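Putative capsular polysaccharide biosynthesis protein (Streptococcus pneumoniae serotype 4, PDB 6EWQ) probably acts as a pyridoxal-phosphate-dependent aminotransferase of the DegT/DnrJ/EryC1 family in the making of capsular polysaccharide. Local coordinates at residues S175-A180 with D195-S200; S63-L68 with S93-T98; V204-T209 with E315-L320. All coordinates share one frame; numbering follows the deposited sequence.

How the contacts relate
All three contacts touch the pyridoxal phosphate. Contact 1, at the end of two parallel strands, meets the pyridine ring and its O3 and, through Ser200, also reaches the phosphate end; contact 2 holds the phosphate at a helix start; contact 3 carries Lys205, which is joined covalently to the cofactor. Contact 1 is the hub, its centre about 11 Å from the centres of the other two. Asp176 OD2 lies 2.4 Å from Ser93 OG of contact 2, a probable hydrogen bond, and His179 O lies 2.7 Å from Ser317 OG of contact 3, another. Contacts 2 and 3 do not touch: their centres are about 18 Å apart and their nearest atoms about 6 Å.

Contact 1 (S175-A180 with D195-S200); sequences SDSAHA and DFTSFS. With PLP (pyridoxal-5'-phosphate), chain E.
With chi1 at -62°, Thr197 sends CG2 out opposite its own backbone N and against Ser177, whose OG is 3.2 Å from that methyl. Phe199 has a similar first torsion, -65°, and this swings its ring to the same neighbour, so that CE1 comes within 3.6 Å of Ser177 CB. The Thr197 methyl lies over one face of the Phe199 ring, toward its rim, and Ser177 packs against both. Its OG donates a very short bond to Ser175 OG, which also has a hydrogen bond with Glu136.

Backbone bonds join the parallel strands through Ser175: its N donates to Phe196 O, and its O accepts from Ser198 N at 3.0 Å. A weak bond from Ser177 N to Ser198 O follows. The chain then leaves the sheet in a type I turn from Ser177 to Ala180. Asp176 OD1 takes the N-H of Ala178 in an Asx turn, while OD2, also hydrogen-bonded to Ser93, lies 2.9 Å from PLP N1. An aspartate at the pyridine nitrogen is characteristic of fold type I PLP enzymes, where it probably favours a protonated N1. Ala178 CB lies against a face of the pyridine ring, 3.4 Å from C2. The His179 ring presents its edge, with NE2 2.6 Å from O3 in a hydrogen bond; ND1 is hydrogen-bonded to Ala138 N. A water accepts from Ser200 N at 2.6 Å and reaches the carbonyls of Ser177 and Ala178 where the strands diverge.

This is the cofactor end of the central mixed sheet. Strand 196-200 lies between 172-176 and the antiparallel 213-217, hydrogen-bonded to the latter through Thr197 and Phe199. Helix 64-75 covers Phe196, Ser198 and Ser200, and helix 144-153 packs on Ser175.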
loop_
_atom_site.group_PDB
_atom_site.type_symbol
_atom_site.label_atom_id
_atom_site.label_comp_id
_atom_site.label_asym_id
_atom_site.label_seq_id
_atom_site.Cartn_x
_atom_site.Cartn_y
_atom_site.Cartn_z
ATOM N N SER A 175 -19.729 -4.202 1.591
ATOM C CA SER A 175 -20.019 -2.795 1.532
ATOM C C SER A 175 -18.730 -1.938 1.291
ATOM O O SER A 175 -17.793 -1.931 2.107
ATOM C CB SER A 175 -20.714 -2.338 2.818
ATOM O OG SER A 175 -20.777 -0.904 2.918
ATOM N N ASP A 176 -18.741 -1.174 0.205
ATOM C CA ASP A 176 -17.860 -0.017 0.082
ATOM C C ASP A 176 -18.415 1.159 0.932
ATOM O O ASP A 176 -19.210 1.993 0.460
ATOM C CB ASP A 176 -17.733 0.381 -1.389
ATOM C CG ASP A 176 -16.712 1.506 -1.624
ATOM O OD1 ASP A 176 -16.203 2.116 -0.653
ATOM O OD2 ASP A 176 -16.433 1.808 -2.810
ATOM N N SER A 177 -17.996 1.210 2.188
ATOM C CA SER A 177 -18.366 2.309 3.092
ATOM C C SER A 177 -17.178 3.328 3.243
ATOM O O SER A 177 -16.941 3.845 4.338
ATOM C CB SER A 177 -18.785 1.761 4.472
ATOM O OG SER A 177 -19.901 0.888 4.363
ATOM N N ALA A 178 -16.492 3.636 2.148
ATOM C CA ALA A 178 -15.483 4.670 2.172
ATOM C C ALA A 178 -16.052 6.012 2.754
ATOM O O ALA A 178 -15.328 6.753 3.424
ATOM C CB ALA A 178 -14.902 4.886 0.795
ATOM N N HIS A 179 -17.324 6.284 2.516
ATOM C CA HIS A 179 -17.920 7.506 2.934
ATOM C C HIS A 179 -18.760 7.376 4.204
ATOM O O HIS A 179 -19.387 8.340 4.624
ATOM C CB HIS A 179 -18.850 8.007 1.805
ATOM C CG HIS A 179 -18.190 8.142 0.455
ATOM N ND1 HIS A 179 -18.919 8.206 -0.711
ATOM C CD2 HIS A 179 -16.896 8.320 0.097
ATOM C CE1 HIS A 179 -18.108 8.344 -1.743
ATOM N NE2 HIS A 179 -16.865 8.390 -1.283
ATOM N N ALA A 180 -18.836 6.178 4.770
ATOM C CA ALA A 180 -19.951 5.842 5.652
ATOM C C ALA A 180 -19.575 5.343 7.034
ATOM O O ALA A 180 -20.427 4.804 7.737
ATOM C CB ALA A 180 -20.867 4.848 4.972
ATOM N N ASP A 195 -22.015 -8.265 4.674
ATOM C CA ASP A 195 -21.146 -9.380 5.140
ATOM C C ASP A 195 -19.715 -8.898 5.457
ATOM O O ASP A 195 -19.184 -9.185 6.519
ATOM C CB ASP A 195 -21.147 -10.549 4.146
ATOM C CG ASP A 195 -22.534 -11.124 3.934
ATOM O OD1 ASP A 195 -23.152 -11.525 4.950
ATOM O OD2 ASP A 195 -23.038 -11.100 2.771
ATOM N N PHE A 196 -19.096 -8.178 4.520
ATOM C CA PHE A 196 -17.838 -7.462 4.813
ATOM C C PHE A 196 -18.005 -5.989 4.543
ATOM O O PHE A 196 -18.821 -5.581 3.738
ATOM C CB PHE A 196 -16.681 -7.980 4.001
ATOM C CG PHE A 196 -16.361 -9.384 4.277
ATOM C CD1 PHE A 196 -17.166 -10.412 3.775
ATOM C CD2 PHE A 196 -15.294 -9.717 5.088
ATOM C CE1 PHE A 196 -16.874 -11.733 4.057
ATOM C CE2 PHE A 196 -14.986 -11.047 5.341
ATOM C CZ PHE A 196 -15.774 -12.059 4.807
ATOM N N THR A 197 -17.194 -5.178 5.197
ATOM C CA THR A 197 -17.226 -3.727 4.924
ATOM C C THR A 197 -15.829 -3.197 4.922
ATOM O O THR A 197 -15.078 -3.561 5.812
ATOM C CB THR A 197 -18.088 -3.003 5.961
ATOM O OG1 THR A 197 -19.447 -3.502 5.879
ATOM C CG2 THR A 197 -18.105 -1.440 5.725
ATOM N N SER A 198 -15.493 -2.369 3.914
ATOM C CA SER A 198 -14.250 -1.585 3.900
ATOM C C SER A 198 -14.521 -0.102 4.154
ATOM O O SER A 198 -15.466 0.452 3.614
ATOM C CB SER A 198 -13.539 -1.665 2.567
ATOM O OG SER A 198 -14.333 -1.081 1.593
ATOM N N PHE A 199 -13.663 0.529 4.946
ATOM C CA PHE A 199 -13.750 1.969 5.231
ATOM C C PHE A 199 -12.489 2.710 4.771
ATOM O O PHE A 199 -11.415 2.130 4.708
ATOM C CB PHE A 199 -13.866 2.212 6.741
ATOM C CG PHE A 199 -15.114 1.700 7.365
ATOM C CD1 PHE A 199 -16.302 2.421 7.255
ATOM C CD2 PHE A 199 -15.114 0.504 8.060
ATOM C CE1 PHE A 199 -17.485 1.957 7.853
ATOM C CE2 PHE A 199 -16.300 0.033 8.676
ATOM C CZ PHE A 199 -17.483 0.755 8.550
ATOM N N SER A 200 -12.612 4.010 4.478
ATOM C CA SER A 200 -11.477 4.834 4.025
ATOM C C SER A 200 -11.212 5.931 5.016
ATOM O O SER A 200 -12.141 6.607 5.464
ATOM C CB SER A 200 -11.748 5.448 2.640
ATOM O OG SER A 200 -10.619 6.114 2.160
HETATM N N1 PLP E . -14.588 3.970 -2.580
HETATM C C2 PLP E . -15.066 5.254 -2.557
HETATM C C2A PLP E . -16.513 5.471 -2.842
HETATM C C3 PLP E . -14.158 6.394 -2.247
HETATM O O3 PLP E . -14.553 7.674 -2.208
HETATM C C4 PLP E . -12.756 6.190 -1.945
HETATM C C4A PLP E . -11.849 7.427 -1.612
HETATM C C5 PLP E . -12.346 4.726 -2.011
HETATM C C6 PLP E . -13.284 3.716 -2.313
HETATM C C5A PLP E . -10.933 4.279 -1.740
HETATM O O4P PLP E . -10.389 5.068 -0.709
HETATM P P PLP E . -8.832 4.997 -0.372
HETATM O O1P PLP E . -8.290 6.171 -1.157
HETATM O O2P PLP E . -8.425 3.687 -0.968
HETATM O O3P PLP E . -8.904 5.061 1.164
HETATM O O HOH W 1 -14.681 5.110 5.549
#

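Contact 2 (S63-L68 with S93-T98). With PLP (pyridoxal-5'-phosphate), chain E.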
loop_
_atom_site.group_PDB
_atom_site.type_symbol
_atom_site.label_atom_id
_atom_site.label_comp_id
_atom_site.label_asym_id
_atom_site.label_seq_id
_atom_site.Cartn_x
_atom_site.Cartn_y
_atom_site.Cartn_z
ATOM N N SER A 63 -5.150 1.568 2.966
ATOM C CA SER A 63 -6.183 2.189 2.173
ATOM C C SER A 63 -7.465 1.376 2.216
ATOM O O SER A 63 -7.454 0.193 2.467
ATOM C CB SER A 63 -5.705 2.325 0.705
ATOM O OG SER A 63 -5.615 1.079 0.092
ATOM N N ALA A 64 -8.581 2.009 1.894
ATOM C CA ALA A 64 -9.819 1.264 1.630
ATOM C C ALA A 64 -9.707 0.411 0.372
ATOM O O ALA A 64 -10.322 -0.658 0.290
ATOM C CB ALA A 64 -11.011 2.200 1.491
ATOM N N THR A 65 -8.949 0.884 -0.610
ATOM C CA THR A 65 -8.660 0.071 -1.772
ATOM C C THR A 65 -7.965 -1.207 -1.370
ATOM O O THR A 65 -8.398 -2.263 -1.791
ATOM C CB THR A 65 -7.862 0.845 -2.851
ATOM O OG1 THR A 65 -8.607 2.042 -3.120
ATOM C CG2 THR A 65 -7.728 0.047 -4.092
ATOM N N ALA A 66 -6.958 -1.129 -0.530
ATOM C CA ALA A 66 -6.343 -2.314 0.028
ATOM C C ALA A 66 -7.313 -3.236 0.735
ATOM O O ALA A 66 -7.280 -4.448 0.530
ATOM C CB ALA A 66 -5.210 -1.955 0.969
ATOM N N ALA A 67 -8.205 -2.675 1.559
ATOM C CA ALA A 67 -9.169 -3.476 2.327
ATOM C C ALA A 67 -10.155 -4.249 1.475
ATOM O O ALA A 67 -10.316 -5.438 1.658
ATOM C CB ALA A 67 -9.937 -2.606 3.285
ATOM N N LEU A 68 -10.762 -3.529 0.542
ATOM C CA LEU A 68 -11.697 -4.073 -0.396
ATOM C C LEU A 68 -11.039 -5.206 -1.207
ATOM O O LEU A 68 -11.585 -6.309 -1.303
ATOM C CB LEU A 68 -12.202 -2.961 -1.308
ATOM C CG LEU A 68 -13.563 -3.076 -1.964
ATOM C CD1 LEU A 68 -14.693 -3.387 -0.980
ATOM C CD2 LEU A 68 -13.856 -1.789 -2.685
ATOM N N SER A 93 -13.923 0.957 -6.172
ATOM C CA SER A 93 -14.847 -0.164 -5.934
ATOM C C SER A 93 -14.742 -1.223 -7.027
ATOM O O SER A 93 -14.913 -2.386 -6.758
ATOM C CB SER A 93 -16.310 0.329 -5.846
ATOM O OG SER A 93 -16.410 1.580 -5.167
ATOM N N CYS A 94 -14.497 -0.787 -8.262
ATOM C CA CYS A 94 -14.390 -1.654 -9.400
ATOM C C CYS A 94 -12.975 -2.168 -9.703
ATOM O O CYS A 94 -12.805 -3.333 -10.085
ATOM C CB CYS A 94 -14.975 -0.950 -10.632
ATOM S SG CYS A 94 -15.184 -2.095 -11.989
ATOM N N SER A 95 -11.973 -1.301 -9.583
ATOM C CA SER A 95 -10.570 -1.664 -9.890
ATOM C C SER A 95 -10.077 -2.957 -9.235
ATOM O O SER A 95 -9.406 -3.801 -9.901
ATOM C CB SER A 95 -9.586 -0.541 -9.519
ATOM O OG SER A 95 -9.600 -0.337 -8.123
ATOM N N VAL A 96 -10.400 -3.096 -7.937
ATOM C CA VAL A 96 -10.027 -4.269 -7.149
ATOM C C VAL A 96 -10.590 -5.603 -7.721
ATOM O O VAL A 96 -9.974 -6.646 -7.545
ATOM C CB VAL A 96 -10.436 -4.161 -5.649
ATOM C CG1 VAL A 96 -9.752 -2.950 -4.995
ATOM C CG2 VAL A 96 -11.964 -4.141 -5.451
ATOM N N ILE A 97 -11.727 -5.553 -8.412
ATOM C CA ILE A 97 -12.278 -6.716 -9.090
ATOM C C ILE A 97 -11.291 -7.188 -10.154
ATOM O O ILE A 97 -10.975 -8.376 -10.248
ATOM C CB ILE A 97 -13.664 -6.402 -9.732
ATOM C CG1 ILE A 97 -14.671 -6.019 -8.620
ATOM C CG2 ILE A 97 -14.231 -7.605 -10.516
ATOM C CD1 ILE A 97 -15.840 -5.186 -9.105
ATOM N N THR A 98 -10.820 -6.253 -10.954
ATOM C CA THR A 98 -9.876 -6.587 -12.021
ATOM C C THR A 98 -8.507 -7.021 -11.428
ATOM O O THR A 98 -7.826 -7.853 -12.041
ATOM C CB THR A 98 -9.705 -5.454 -13.046
ATOM O OG1 THR A 98 -9.014 -4.339 -12.444
ATOM C CG2 THR A 98 -11.065 -4.990 -13.558
HETATM N N1 PLP E . -14.588 3.970 -2.580
HETATM C C2 PLP E . -15.066 5.254 -2.557
HETATM C C2A PLP E . -16.513 5.471 -2.842
HETATM C C3 PLP E . -14.158 6.394 -2.247
HETATM O O3 PLP E . -14.553 7.674 -2.208
HETATM C C4 PLP E . -12.756 6.190 -1.945
HETATM C C4A PLP E . -11.849 7.427 -1.612
HETATM C C5 PLP E . -12.346 4.726 -2.011
HETATM C C6 PLP E . -13.284 3.716 -2.313
HETATM C C5A PLP E . -10.933 4.279 -1.740
HETATM O O4P PLP E . -10.389 5.068 -0.709
HETATM P P PLP E . -8.832 4.997 -0.372
HETATM O O1P PLP E . -8.290 6.171 -1.157
HETATM O O2P PLP E . -8.425 3.687 -0.968
HETATM O O3P PLP E . -8.904 5.061 1.164
#
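Flat side chains play no part where Thr65 and Leu68 meet Val96; the flat group the segments come near is the pyridine ring of the cofactor. Ser93 OG stands 4.0 Å from its N1 and is hydrogen-bonded to Asp176 OD2, the carboxylate oxygen near that nitrogen. The contact itself is made by branched aliphatic groups. Val96 divides its two methyls between successive turns of helix 64-75. Val96 CG1 lies 3.7 Å from Thr65 CG2, and Val96 CG2 lies 4.0 Å from Leu68 CG, the leucine and valine side chains crossing at about a right angle. Leu68 CD2 also rests on Ser93 CA.

Thr65 serves both sides: chi1 of -53° brings CG2 against the valine and leaves OG1 to donate to PLP O2P at 2.7 Å. That oxygen also accepts from Thr65 N, while Ala64 N donates to O3P at 3.2 Å. Ser63 is the N-cap, its OG accepting from Ala66 N.

The short helical segments cross at -47° with their axes 9.3 Å apart, and His238 of the second subunit packs on Thr65. A phosphate held by backbone N-H groups at a helix start, where the helix dipole would probably favour its charge, is characteristic of the phosphate cup of fold type I PLP enzymes.

Contact 3 (V204-T209 with E315-L320); sequences VKNFTT and ESSRHL. With PLP (pyridoxal-5'-phosphate), chain E.
Asn206 and His319 meet obliquely, amide and imidazole planes 61° apart, and one short bond joins them. His319 ND1 donates to Asn206 OD1 at 2.7 Å; the oxygen lies in the plane of the ring, but the donor is tilted 29° from the plane of the amide carbonyl. A first torsion of 174° carries the imidazole away from its own backbone N and over to the 204-206 backbone, where CE1 stands 3.2 Å from Val204 O, again at the ring edge. The same His319 CE1 is 3.5 Å from Lys205 CA, which approaches obliquely. The other end of the Asn206 amide turns to the neighbouring turn of chain: ND2 makes a weak bond to Ser317 O at 3.1 Å. Both polar ends of the asparagine are thus used in tying the two loops together, which probably fixes the orientation of the amide.

Lys205 crosses His319 obliquely, CD 4.0 Å from NE2, and then leads away. Bends at chi2 and chi4 deliver NZ to PLP C4A, where the covalent bond measures 1.5 Å. The His319 ring also meets that of His179, linking this loop to the residue at the cofactor's O3.

A lysine bonded to C4A is characteristic of PLP enzymes, and its place on a loop after a strand of the central sheet fits the fold type I aminotransferases, consistent with Lys205 being the catalytic lysine that carries the cofactor.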
loop_
_atom_site.group_PDB
_atom_site.type_symbol
_atom_site.label_atom_id
_atom_site.label_comp_id
_atom_site.label_asym_id
_atom_site.label_seq_id
_atom_site.Cartn_x
_atom_site.Cartn_y
_atom_site.Cartn_z
ATOM N N VAL A 204 -9.371 13.313 2.562
ATOM C CA VAL A 204 -10.634 14.013 2.262
ATOM C C VAL A 204 -11.881 13.375 2.870
ATOM O O VAL A 204 -12.970 13.933 2.741
ATOM C CB VAL A 204 -10.860 14.247 0.719
ATOM C CG1 VAL A 204 -9.627 14.858 0.059
ATOM C CG2 VAL A 204 -11.239 12.994 -0.053
ATOM N N LYS A 205 -11.721 12.236 3.542
ATOM C CA LYS A 205 -12.846 11.491 4.126
ATOM C C LYS A 205 -13.247 12.077 5.511
ATOM O O LYS A 205 -12.551 12.940 6.065
ATOM C CB LYS A 205 -12.538 9.984 4.154
ATOM C CG LYS A 205 -12.969 9.150 2.932
ATOM C CD LYS A 205 -12.841 9.756 1.530
ATOM C CE LYS A 205 -13.140 8.818 0.325
ATOM N NZ LYS A 205 -11.996 8.043 -0.228
ATOM N N ASN A 206 -14.403 11.668 6.031
ATOM C CA ASN A 206 -14.917 12.197 7.319
ATOM C C ASN A 206 -13.944 11.990 8.489
ATOM O O ASN A 206 -13.831 12.852 9.368
ATOM C CB ASN A 206 -16.219 11.518 7.718
ATOM C CG ASN A 206 -17.448 12.184 7.162
ATOM O OD1 ASN A 206 -17.431 12.743 6.096
ATOM N ND2 ASN A 206 -18.540 12.125 7.937
ATOM N N PHE A 207 -13.359 10.802 8.517
ATOM C CA PHE A 207 -12.431 10.327 9.532
ATOM C C PHE A 207 -11.163 10.074 8.766
ATOM O O PHE A 207 -11.169 9.300 7.834
ATOM C CB PHE A 207 -12.988 9.034 10.079
ATOM C CG PHE A 207 -12.157 8.366 11.111
ATOM C CD1 PHE A 207 -11.125 7.519 10.740
ATOM C CD2 PHE A 207 -12.494 8.465 12.451
ATOM C CE1 PHE A 207 -10.414 6.824 11.694
ATOM C CE2 PHE A 207 -11.782 7.778 13.403
ATOM C CZ PHE A 207 -10.738 6.972 13.036
ATOM N N THR A 208 -10.082 10.789 9.093
ATOM C CA THR A 208 -8.869 10.657 8.317
ATOM C C THR A 208 -7.623 10.223 9.098
ATOM O O THR A 208 -7.425 10.619 10.258
ATOM C CB THR A 208 -8.565 11.921 7.522
ATOM O OG1 THR A 208 -7.536 11.611 6.556
ATOM C CG2 THR A 208 -8.105 13.091 8.442
ATOM N N THR A 209 -6.789 9.417 8.430
ATOM C CA THR A 209 -5.432 9.157 8.835
ATOM C C THR A 209 -4.468 9.603 7.766
ATOM O O THR A 209 -3.358 9.107 7.689
ATOM C CB THR A 209 -5.228 7.677 9.228
ATOM O OG1 THR A 209 -5.521 6.800 8.118
ATOM C CG2 THR A 209 -6.139 7.356 10.404
ATOM N N GLU A 315 -29.571 7.184 8.762
ATOM C CA GLU A 315 -28.945 8.380 9.283
ATOM C C GLU A 315 -27.517 8.336 8.693
ATOM O O GLU A 315 -26.649 7.563 9.135
ATOM C CB GLU A 315 -28.963 8.379 10.802
ATOM C CG GLU A 315 -28.004 9.377 11.471
ATOM C CD GLU A 315 -28.643 10.684 11.816
ATOM O OE1 GLU A 315 -29.730 10.919 11.302
ATOM O OE2 GLU A 315 -28.063 11.479 12.600
ATOM N N SER A 316 -27.293 9.155 7.662
ATOM C CA SER A 316 -25.995 9.242 7.037
ATOM C C SER A 316 -24.902 9.856 7.918
ATOM O O SER A 316 -25.172 10.729 8.760
ATOM C CB SER A 316 -26.101 10.058 5.771
ATOM O OG SER A 316 -24.840 10.190 5.184
ATOM N N SER A 317 -23.669 9.412 7.702
ATOM C CA SER A 317 -22.498 10.108 8.220
ATOM C C SER A 317 -22.339 11.537 7.674
ATOM O O SER A 317 -21.611 12.337 8.275
ATOM C CB SER A 317 -21.241 9.337 7.859
ATOM O OG SER A 317 -21.117 9.291 6.449
ATOM N N ARG A 318 -22.967 11.843 6.536
ATOM C CA ARG A 318 -22.986 13.183 5.954
ATOM C C ARG A 318 -21.596 13.577 5.515
ATOM O O ARG A 318 -21.014 14.620 5.962
ATOM C CB ARG A 318 -23.586 14.261 6.886
ATOM C CG ARG A 318 -25.013 13.966 7.323
ATOM C CD ARG A 318 -25.553 15.026 8.274
ATOM N NE ARG A 318 -26.953 14.790 8.629
ATOM C CZ ARG A 318 -27.371 13.888 9.498
ATOM N NH1 ARG A 318 -26.529 13.134 10.194
ATOM N NH2 ARG A 318 -28.658 13.756 9.718
ATOM N N HIS A 319 -21.102 12.767 4.595
ATOM C CA HIS A 319 -19.749 12.926 4.035
ATOM C C HIS A 319 -19.663 13.886 2.867
ATOM O O HIS A 319 -18.769 14.741 2.839
ATOM C CB HIS A 319 -19.166 11.548 3.621
ATOM C CG HIS A 319 -17.860 11.689 2.924
ATOM N ND1 HIS A 319 -16.802 12.376 3.488
ATOM C CD2 HIS A 319 -17.478 11.364 1.662
ATOM C CE1 HIS A 319 -15.832 12.466 2.597
ATOM N NE2 HIS A 319 -16.231 11.895 1.473
ATOM N N LEU A 320 -20.608 13.767 1.929
ATOM C CA LEU A 320 -20.707 14.630 0.716
ATOM C C LEU A 320 -22.094 15.256 0.544
ATOM O O LEU A 320 -23.113 14.606 0.784
ATOM C CB LEU A 320 -20.442 13.849 -0.567
ATOM C CG LEU A 320 -19.106 13.110 -0.737
ATOM C CD1 LEU A 320 -19.101 12.227 -1.967
ATOM C CD2 LEU A 320 -17.900 14.051 -0.779
HETATM N N1 PLP E . -14.588 3.970 -2.580
HETATM C C2 PLP E . -15.066 5.254 -2.557
HETATM C C2A PLP E . -16.513 5.471 -2.842
HETATM C C3 PLP E . -14.158 6.394 -2.247
HETATM O O3 PLP E . -14.553 7.674 -2.208
HETATM C C4 PLP E . -12.756 6.190 -1.945
HETATM C C4A PLP E . -11.849 7.427 -1.612
HETATM C C5 PLP E . -12.346 4.726 -2.011
HETATM C C6 PLP E . -13.284 3.716 -2.313
HETATM C C5A PLP E . -10.933 4.279 -1.740
HETATM O O4P PLP E . -10.389 5.068 -0.709
HETATM P P PLP E . -8.832 4.997 -0.372
HETATM O O1P PLP E . -8.290 6.171 -1.157
HETATM O O2P PLP E . -8.425 3.687 -0.968
HETATM O O3P PLP E . -8.904 5.061 1.164
#